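Local coordinates for N-acetylmuramoyl-l-alanine amidase (Bartonella henselae, PDB 3NE8), which probably uses a bound zinc ion to hydrolyse the amide bond between N-acetylmuramic acid and L-alanine in peptidoglycan during cell-wall remodelling, at residues A[45-50]-A[219-224]. Sequence-based numbering, arbitrary orientation. Where two conformers were deposited one is given.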
loop_
_atom_site.group_PDB
_atom_site.type_symbol
_atom_site.label_atom_id
_atom_site.label_comp_id
_atom_site.label_asym_id
_atom_site.label_seq_id
_atom_site.Cartn_x
_atom_site.Cartn_y
_atom_site.Cartn_z
ATOM N N LYS A 45 10.264 -17.261 -13.722
ATOM C CA LYS A 45 10.305 -16.730 -15.084
ATOM C C LYS A 45 10.608 -15.244 -15.043
ATOM O O LYS A 45 11.138 -14.682 -16.000
ATOM C CB LYS A 45 8.958 -16.918 -15.786
ATOM C CG LYS A 45 8.644 -18.332 -16.217
ATOM C CD LYS A 45 7.273 -18.391 -16.880
ATOM C CE LYS A 45 6.946 -19.794 -17.369
ATOM N NZ LYS A 45 5.569 -19.879 -17.937
ATOM N N GLY A 46 10.238 -14.602 -13.940
ATOM C CA GLY A 46 10.441 -13.174 -13.782
ATOM C C GLY A 46 11.849 -12.876 -13.316
ATOM O O GLY A 46 12.684 -13.771 -13.195
ATOM N N SER A 47 12.126 -11.605 -13.064
ATOM C CA SER A 47 13.431 -11.232 -12.548
ATOM C C SER A 47 13.332 -10.899 -11.065
ATOM O O SER A 47 12.274 -10.504 -10.570
ATOM C CB SER A 47 14.012 -10.050 -13.330
ATOM O OG SER A 47 13.196 -8.898 -13.205
ATOM N N HIS A 48 14.437 -11.100 -10.359
ATOM C CA HIS A 48 14.599 -10.571 -9.011
ATOM C C HIS A 48 13.618 -11.101 -7.962
ATOM O O HIS A 48 13.304 -10.389 -7.009
ATOM C CB HIS A 48 14.531 -9.039 -9.034
ATOM C CG HIS A 48 15.467 -8.402 -10.014
ATOM N ND1 HIS A 48 15.027 -7.719 -11.128
ATOM C CD2 HIS A 48 16.820 -8.345 -10.048
ATOM C CE1 HIS A 48 16.068 -7.267 -11.805
ATOM N NE2 HIS A 48 17.168 -7.634 -11.172
ATOM N N THR A 49 13.124 -12.330 -8.127
ATOM C CA THR A 49 12.395 -12.987 -7.042
ATOM C C THR A 49 13.044 -14.316 -6.684
ATOM O O THR A 49 13.241 -15.167 -7.547
ATOM C CB THR A 49 10.922 -13.257 -7.393
ATOM O OG1 THR A 49 10.300 -12.044 -7.842
ATOM C CG2 THR A 49 10.194 -13.785 -6.171
ATOM N N ILE A 50 13.369 -14.492 -5.405
ATOM C CA ILE A 50 13.912 -15.752 -4.910
ATOM C C ILE A 50 12.825 -16.441 -4.100
ATOM O O ILE A 50 12.227 -15.835 -3.212
ATOM C CB ILE A 50 15.148 -15.514 -4.045
ATOM C CG1 ILE A 50 16.243 -14.832 -4.869
ATOM C CG2 ILE A 50 15.667 -16.826 -3.475
ATOM C CD1 ILE A 50 17.512 -14.608 -4.096
ATOM N N SER A 219 1.212 -9.697 -9.066
ATOM C CA SER A 219 0.966 -8.965 -7.831
ATOM C C SER A 219 2.202 -8.924 -6.956
ATOM O O SER A 219 2.495 -7.901 -6.336
ATOM C CB SER A 219 -0.194 -9.569 -7.045
ATOM O OG SER A 219 -1.398 -9.418 -7.779
ATOM N N ILE A 220 2.920 -10.045 -6.885
ATOM C CA ILE A 220 4.156 -10.104 -6.113
ATOM C C ILE A 220 5.210 -9.153 -6.663
ATOM O O ILE A 220 5.880 -8.441 -5.903
ATOM C CB ILE A 220 4.696 -11.549 -6.024
ATOM C CG1 ILE A 220 3.749 -12.395 -5.169
ATOM C CG2 ILE A 220 6.120 -11.553 -5.466
ATOM C CD1 ILE A 220 4.033 -13.889 -5.240
ATOM N N ARG A 221 5.369 -9.105 -7.976
ATOM C CA ARG A 221 6.305 -8.169 -8.593
ATOM C C ARG A 221 5.963 -6.717 -8.246
ATOM O O ARG A 221 6.848 -5.904 -7.954
ATOM C CB ARG A 221 6.329 -8.362 -10.109
ATOM C CG ARG A 221 6.728 -9.768 -10.540
ATOM C CD ARG A 221 8.236 -9.917 -10.687
ATOM N NE ARG A 221 8.950 -9.698 -9.434
ATOM C CZ ARG A 221 10.019 -8.919 -9.313
ATOM N NH1 ARG A 221 10.501 -8.283 -10.372
ATOM N NH2 ARG A 221 10.609 -8.778 -8.135
ATOM N N GLN A 222 4.676 -6.381 -8.280
ATOM C CA GLN A 222 4.254 -5.024 -7.932
ATOM C C GLN A 222 4.541 -4.730 -6.463
ATOM O O GLN A 222 4.996 -3.647 -6.108
ATOM C CB GLN A 222 2.768 -4.850 -8.223
ATOM C CG GLN A 222 2.428 -4.811 -9.703
ATOM C CD GLN A 222 0.962 -4.547 -9.936
ATOM O OE1 GLN A 222 0.108 -5.061 -9.216
ATOM N NE2 GLN A 222 0.657 -3.731 -10.944
ATOM N N PHE A 223 4.287 -5.706 -5.607
ATOM C CA PHE A 223 4.554 -5.565 -4.184
ATOM C C PHE A 223 6.051 -5.394 -3.913
ATOM O O PHE A 223 6.448 -4.564 -3.089
ATOM C CB PHE A 223 3.988 -6.790 -3.470
ATOM C CG PHE A 223 4.075 -6.747 -1.971
ATOM C CD1 PHE A 223 3.332 -5.830 -1.239
ATOM C CD2 PHE A 223 4.850 -7.675 -1.293
ATOM C CE1 PHE A 223 3.380 -5.829 0.148
ATOM C CE2 PHE A 223 4.910 -7.679 0.089
ATOM C CZ PHE A 223 4.172 -6.750 0.815
ATOM N N ALA A 224 6.880 -6.153 -4.629
ATOM C CA ALA A 224 8.328 -6.031 -4.498
ATOM C C ALA A 224 8.783 -4.627 -4.888
ATOM O O ALA A 224 9.615 -4.015 -4.211
ATOM C CB ALA A 224 9.020 -7.061 -5.368
HETATM O O HOH W 1 10.505 -9.355 -13.400
#
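R221 of helix 206-227 reaches across to S47, H48 and T49 at the surface of the alpha/beta fold of this zinc-dependent amidase, beside the edge strand of its sheet. These three residues lie where helix 28-45 turns into strand 49-53, closing a beta-alpha-beta crossover with the neighbouring parallel strand 5-11. Helix 206-227 packs on the sheet through I220, which touches V7 as T49 does, and R221 extends outward beside this packing. In one of its two conformers R221 leaves CB with CG anti to the carbonyl carbon (chi1 -59°), then bends at chi2 (-88°) and again at chi3, which swings the guanidinium round to the loop. R221 CD is the first carbon of the chain to come near 45-50, 4.1 Å from the T49 hydroxyl oxygen OG1. R221 NE follows at 3.1 Å from T49 OG1, which approaches the guanidinium obliquely. At CZ the loop backbone takes over: S47 O sits over one face of the group, 3.0 Å from R221 CZ. S47 O is just 2.8 Å from R221 NH1, yet the angle is poor for a hydrogen bond, so the attraction is probably electrostatic, carbonyl dipole to cation. R221 NH2 lies 3.3 Å from H48 O, again at a poor angle. A clear hydrogen-bonded link between the segments runs through one water, whose oxygen accepts from R221 NH1 at 3.2 Å and from the S47 backbone N at 2.8 Å.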